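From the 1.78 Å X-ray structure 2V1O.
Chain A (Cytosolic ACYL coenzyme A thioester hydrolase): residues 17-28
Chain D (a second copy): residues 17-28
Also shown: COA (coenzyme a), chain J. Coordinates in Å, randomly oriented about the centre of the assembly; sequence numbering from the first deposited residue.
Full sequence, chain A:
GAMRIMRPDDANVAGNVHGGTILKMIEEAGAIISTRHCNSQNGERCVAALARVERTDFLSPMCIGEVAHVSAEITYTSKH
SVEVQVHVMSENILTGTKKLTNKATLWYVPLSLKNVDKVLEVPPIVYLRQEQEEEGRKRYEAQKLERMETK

Chain A 17-28: VHGGTILKMIEE
Chain D 17-28: VHGGTILKMIEE

Two copies of one helix pack almost antiparallel, their axes 168° apart and 7.8 Å at closest approach. The helices start at A:Gly19 and D:Gly19, with A:His18 and D:His18 as N-caps, and run through A:Glu28 and D:Glu28 with phi/psi near -60/-43; A:Val17, A:His18, D:Val17 and D:His18 are extended, near -65/138. The register pairs A:Gly20 CA with D:Lys24 CA at 4.0 Å and A:Lys24 CA with D:Gly20 CA at 4.1 Å. A:Gly20 and D:Gly20 permit this approach: an ideal CB on A:Gly20 would lie 3.2 Å from D:Lys24 O.

The first turn leaves the amides of A:Gly20 and D:Gly20 without an acceptor in their own helices. The opposing glutamate supplies one. A:Gly20 N donates to D:Glu27 OE1 at 2.9 Å, and D:Gly20 N donates to A:Glu27 OE1 at 2.8 Å. The N-H...O angles are 153° and 155°. A:Glu27 OE1 is also 3.5 Å from D:Gly19 N, but the angle is too poor for a hydrogen bond. A:Glu27 and D:Glu27 both have chi1 t (-158°) and chi2 m.

The second carboxylate oxygen binds water. Water 1 donates to D:Glu27 OE2 (2.7 Å) and is hydrogen-bonded to A:His18 ND1 (3.0 Å). Water 4 donates to A:Glu27 OE2 (2.6 Å) and is hydrogen-bonded to D:His18 ND1 (3.2 Å). A:His18 and D:His18 both have chi1 m.

A:Leu23 and D:Leu23 (both m, t) meet, with A:Leu23 CB 4.0 Å from D:Leu23 CB.

The lysines differ. A:Lys24 (t, t, 139°, p) forms a salt bridge within its helix, NZ to A:Glu28 OE2 at 2.9 Å. Its NZ also donates to water 3 (3.2 Å), which is hydrogen-bonded to D:Thr21 OG1 (3.1 Å). D:Lys24 (t, t, t, p) donates from NZ to water 2 (3.0 Å), which is hydrogen-bonded to A:Thr21 OG1 (3.3 Å). A:Lys24 CD and D:Lys24 CD are 3.9 Å apart.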

# COMPACT_ATOMS: atom_id res chain seq x y z
N VAL A 17 1.43 15.74 -7.88
CA VAL A 17 0.51 14.88 -7.14
C VAL A 17 -0.82 14.75 -7.88
O VAL A 17 -1.33 15.73 -8.41
CB VAL A 17 0.29 15.42 -5.71
CG1 VAL A 17 -0.81 14.65 -4.98
CG2 VAL A 17 1.61 15.39 -4.92
N HIS A 18 -1.36 13.52 -7.94
CA HIS A 18 -2.68 13.26 -8.53
C HIS A 18 -3.80 13.88 -7.71
O HIS A 18 -3.78 13.81 -6.48
CB HIS A 18 -2.94 11.75 -8.59
CG HIS A 18 -2.05 11.01 -9.54
ND1 HIS A 18 -2.12 11.18 -10.91
CD2 HIS A 18 -1.08 10.09 -9.33
CE1 HIS A 18 -1.24 10.39 -11.49
NE2 HIS A 18 -0.59 9.72 -10.56
N GLY A 19 -4.79 14.45 -8.39
CA GLY A 19 -6.02 14.91 -7.73
C GLY A 19 -6.60 13.85 -6.80
O GLY A 19 -7.00 14.16 -5.68
N GLY A 20 -6.61 12.59 -7.25
CA GLY A 20 -7.20 11.48 -6.50
C GLY A 20 -6.57 11.29 -5.13
O GLY A 20 -7.25 10.95 -4.17
N THR A 21 -5.25 11.51 -5.05
CA THR A 21 -4.49 11.41 -3.79
C THR A 21 -5.02 12.39 -2.75
O THR A 21 -5.26 12.03 -1.58
CB THR A 21 -2.99 11.68 -4.04
OG1 THR A 21 -2.48 10.71 -4.96
CG2 THR A 21 -2.18 11.64 -2.73
N ILE A 22 -5.20 13.63 -3.18
CA ILE A 22 -5.70 14.71 -2.34
C ILE A 22 -7.18 14.49 -1.98
O ILE A 22 -7.59 14.71 -0.83
CB ILE A 22 -5.45 16.09 -3.00
CG1 ILE A 22 -3.94 16.30 -3.25
CG2 ILE A 22 -6.05 17.25 -2.15
CD1 ILE A 22 -3.04 16.24 -2.01
N LEU A 23 -7.98 14.05 -2.95
CA LEU A 23 -9.39 13.73 -2.68
C LEU A 23 -9.51 12.69 -1.57
O LEU A 23 -10.35 12.83 -0.66
CB LEU A 23 -10.09 13.26 -3.95
CG LEU A 23 -10.41 14.33 -5.00
CD1 LEU A 23 -10.91 13.70 -6.28
CD2 LEU A 23 -11.41 15.37 -4.48
N LYS A 24 -8.67 11.67 -1.64
CA LYS A 24 -8.63 10.65 -0.60
C LYS A 24 -8.32 11.25 0.79
O LYS A 24 -9.00 10.92 1.77
CB LYS A 24 -7.64 9.54 -0.97
CG LYS A 24 -7.60 8.41 0.03
CD LYS A 24 -7.03 7.14 -0.60
CE LYS A 24 -6.09 6.41 0.33
NZ LYS A 24 -6.75 5.83 1.54
N MET A 25 -7.32 12.13 0.86
CA MET A 25 -6.93 12.74 2.14
C MET A 25 -8.04 13.64 2.68
O MET A 25 -8.30 13.68 3.88
CB MET A 25 -5.65 13.58 1.99
CG MET A 25 -4.37 12.80 1.66
SD MET A 25 -2.92 13.88 1.84
CE MET A 25 -3.56 15.37 1.09
N ILE A 26 -8.69 14.36 1.78
CA ILE A 26 -9.82 15.22 2.13
C ILE A 26 -10.91 14.39 2.82
O ILE A 26 -11.40 14.77 3.88
CB ILE A 26 -10.39 15.95 0.88
CG1 ILE A 26 -9.40 17.02 0.39
CG2 ILE A 26 -11.74 16.62 1.21
CD1 ILE A 26 -9.67 17.47 -1.04
N GLU A 27 -11.25 13.25 2.22
CA GLU A 27 -12.36 12.42 2.74
C GLU A 27 -11.98 11.76 4.07
O GLU A 27 -12.82 11.65 4.95
CB GLU A 27 -12.81 11.39 1.70
CG GLU A 27 -14.23 10.88 1.91
CD GLU A 27 -14.31 9.74 2.92
OE1 GLU A 27 -13.60 8.73 2.74
OE2 GLU A 27 -15.09 9.84 3.89
N GLU A 28 -10.71 11.39 4.20
CA GLU A 28 -10.18 10.85 5.47
C GLU A 28 -10.39 11.84 6.63
O GLU A 28 -10.87 11.45 7.70
CB GLU A 28 -8.71 10.43 5.32
CG GLU A 28 -8.52 9.22 4.39
CD GLU A 28 -7.07 8.94 4.02
OE1 GLU A 28 -6.24 9.88 3.94
OE2 GLU A 28 -6.77 7.75 3.76
N VAL D 17 -17.06 0.67 1.86
CA VAL D 17 -15.97 1.37 1.21
C VAL D 17 -16.05 2.87 1.49
O VAL D 17 -17.14 3.47 1.45
CB VAL D 17 -15.98 1.09 -0.31
CG1 VAL D 17 -14.85 1.83 -1.01
CG2 VAL D 17 -15.85 -0.41 -0.55
N HIS D 18 -14.90 3.46 1.81
CA HIS D 18 -14.78 4.89 2.05
C HIS D 18 -15.06 5.65 0.76
O HIS D 18 -14.60 5.26 -0.31
CB HIS D 18 -13.35 5.26 2.48
CG HIS D 18 -12.95 4.70 3.81
ND1 HIS D 18 -13.48 5.16 5.00
CD2 HIS D 18 -12.05 3.74 4.14
CE1 HIS D 18 -12.92 4.50 6.01
NE2 HIS D 18 -12.06 3.64 5.51
N GLY D 19 -15.77 6.77 0.89
CA GLY D 19 -15.92 7.71 -0.22
C GLY D 19 -14.57 8.07 -0.84
O GLY D 19 -14.45 8.13 -2.06
N GLY D 20 -13.55 8.28 -0.01
CA GLY D 20 -12.19 8.64 -0.48
C GLY D 20 -11.57 7.64 -1.46
O GLY D 20 -10.88 8.02 -2.41
N THR D 21 -11.84 6.36 -1.22
CA THR D 21 -11.35 5.27 -2.09
C THR D 21 -11.97 5.37 -3.50
O THR D 21 -11.26 5.28 -4.52
CB THR D 21 -11.68 3.92 -1.43
OG1 THR D 21 -10.93 3.80 -0.21
CG2 THR D 21 -11.34 2.75 -2.35
N ILE D 22 -13.28 5.54 -3.52
CA ILE D 22 -14.02 5.69 -4.76
C ILE D 22 -13.58 6.97 -5.48
O ILE D 22 -13.35 6.94 -6.69
CB ILE D 22 -15.54 5.65 -4.51
CG1 ILE D 22 -15.96 4.28 -3.94
CG2 ILE D 22 -16.33 6.02 -5.79
CD1 ILE D 22 -15.55 3.06 -4.75
N LEU D 23 -13.43 8.06 -4.74
CA LEU D 23 -12.95 9.32 -5.32
C LEU D 23 -11.58 9.16 -6.01
O LEU D 23 -11.37 9.66 -7.12
CB LEU D 23 -12.90 10.44 -4.27
CG LEU D 23 -14.25 10.99 -3.78
CD1 LEU D 23 -14.00 11.93 -2.59
CD2 LEU D 23 -15.03 11.71 -4.89
N LYS D 24 -10.67 8.47 -5.35
CA LYS D 24 -9.36 8.19 -5.95
C LYS D 24 -9.50 7.37 -7.26
O LYS D 24 -8.87 7.71 -8.26
CB LYS D 24 -8.46 7.48 -4.94
CG LYS D 24 -7.06 7.19 -5.45
CD LYS D 24 -6.23 6.50 -4.37
CE LYS D 24 -4.86 6.11 -4.89
NZ LYS D 24 -4.06 7.31 -5.28
N MET D 25 -10.34 6.33 -7.26
CA MET D 25 -10.52 5.52 -8.47
C MET D 25 -11.11 6.33 -9.63
O MET D 25 -10.70 6.18 -10.79
CB MET D 25 -11.40 4.30 -8.18
CG MET D 25 -10.67 3.19 -7.44
SD MET D 25 -11.78 1.81 -7.13
CE MET D 25 -12.39 2.28 -5.53
N ILE D 26 -12.07 7.18 -9.29
CA ILE D 26 -12.73 8.06 -10.26
C ILE D 26 -11.69 8.94 -10.93
O ILE D 26 -11.66 9.06 -12.16
CB ILE D 26 -13.84 8.92 -9.58
CG1 ILE D 26 -15.02 8.02 -9.19
CG2 ILE D 26 -14.29 10.04 -10.50
CD1 ILE D 26 -16.06 8.68 -8.28
N GLU D 27 -10.83 9.55 -10.13
CA GLU D 27 -9.80 10.43 -10.68
C GLU D 27 -8.77 9.67 -11.52
O GLU D 27 -8.30 10.18 -12.53
CB GLU D 27 -9.13 11.25 -9.57
CG GLU D 27 -8.46 12.54 -10.06
CD GLU D 27 -7.06 12.31 -10.63
OE1 GLU D 27 -6.24 11.64 -9.98
OE2 GLU D 27 -6.78 12.81 -11.74
N GLU D 28 -8.42 8.45 -11.10
CA GLU D 28 -7.54 7.58 -11.91
C GLU D 28 -8.11 7.36 -13.33
O GLU D 28 -7.40 7.50 -14.33
CB GLU D 28 -7.27 6.26 -11.18
CG GLU D 28 -6.39 6.42 -9.91
CD GLU D 28 -6.34 5.19 -9.00
OE1 GLU D 28 -7.34 4.43 -8.90
OE2 GLU D 28 -5.29 4.99 -8.33
N1A COA J . -12.22 24.13 -13.64
C2A COA J . -12.40 23.92 -15.00
N3A COA J . -11.57 24.56 -15.90
C4A COA J . -10.58 25.39 -15.46
C5A COA J . -10.38 25.61 -14.10
C6A COA J . -11.21 24.97 -13.18
N6A COA J . -10.99 25.08 -11.87
N7A COA J . -9.34 26.47 -13.96
C8A COA J . -8.88 26.79 -15.19
N9A COA J . -9.65 26.13 -16.13
C1B COA J . -9.36 26.03 -17.57
C2B COA J . -9.61 27.35 -18.30
O2B COA J . -10.97 27.56 -18.56
C3B COA J . -8.77 27.13 -19.55
O3B COA J . -9.48 26.39 -20.52
P3B COA J . -10.16 27.13 -21.78
O7A COA J . -11.33 27.92 -21.26
O8A COA J . -9.15 28.07 -22.39
O9A COA J . -10.59 26.10 -22.78
C4B COA J . -7.61 26.28 -19.06
O4B COA J . -7.99 25.77 -17.80
C5B COA J . -6.32 27.08 -18.94
O5B COA J . -6.59 28.25 -18.18
P1A COA J . -5.40 29.25 -17.78
O1A COA J . -4.44 29.36 -18.92
O2A COA J . -6.02 30.57 -17.38
O3A COA J . -4.68 28.55 -16.51
P2A COA J . -5.05 28.86 -14.98
O4A COA J . -6.52 29.15 -14.80
O5A COA J . -4.19 29.97 -14.44
O6A COA J . -4.65 27.48 -14.25
CBP COA J . -4.68 25.11 -13.85
CCP COA J . -5.38 26.29 -14.51
CDP COA J . -5.61 23.89 -13.87
CEP COA J . -3.45 24.78 -14.69
CAP COA J . -4.27 25.48 -12.42
OAP COA J . -5.37 25.89 -11.64
C9P COA J . -3.58 24.34 -11.71
O9P COA J . -2.25 24.05 -12.01
N8P COA J . -4.28 23.66 -10.81
C7P COA J . -3.73 22.49 -10.16
C6P COA J . -3.89 21.26 -11.04
C5P COA J . -3.39 20.04 -10.31
O5P COA J . -2.16 19.90 -10.12
N4P COA J . -4.33 19.17 -9.91
C3P COA J . -4.11 18.23 -8.82
C2P COA J . -3.87 18.92 -7.47
S1P COA J . -3.49 17.69 -6.21
O HOH W 1 -4.12 13.08 -12.11
O HOH W 2 -1.60 7.89 -3.60
O HOH W 3 -9.95 5.89 1.82
O HOH W 4 -15.65 7.49 4.92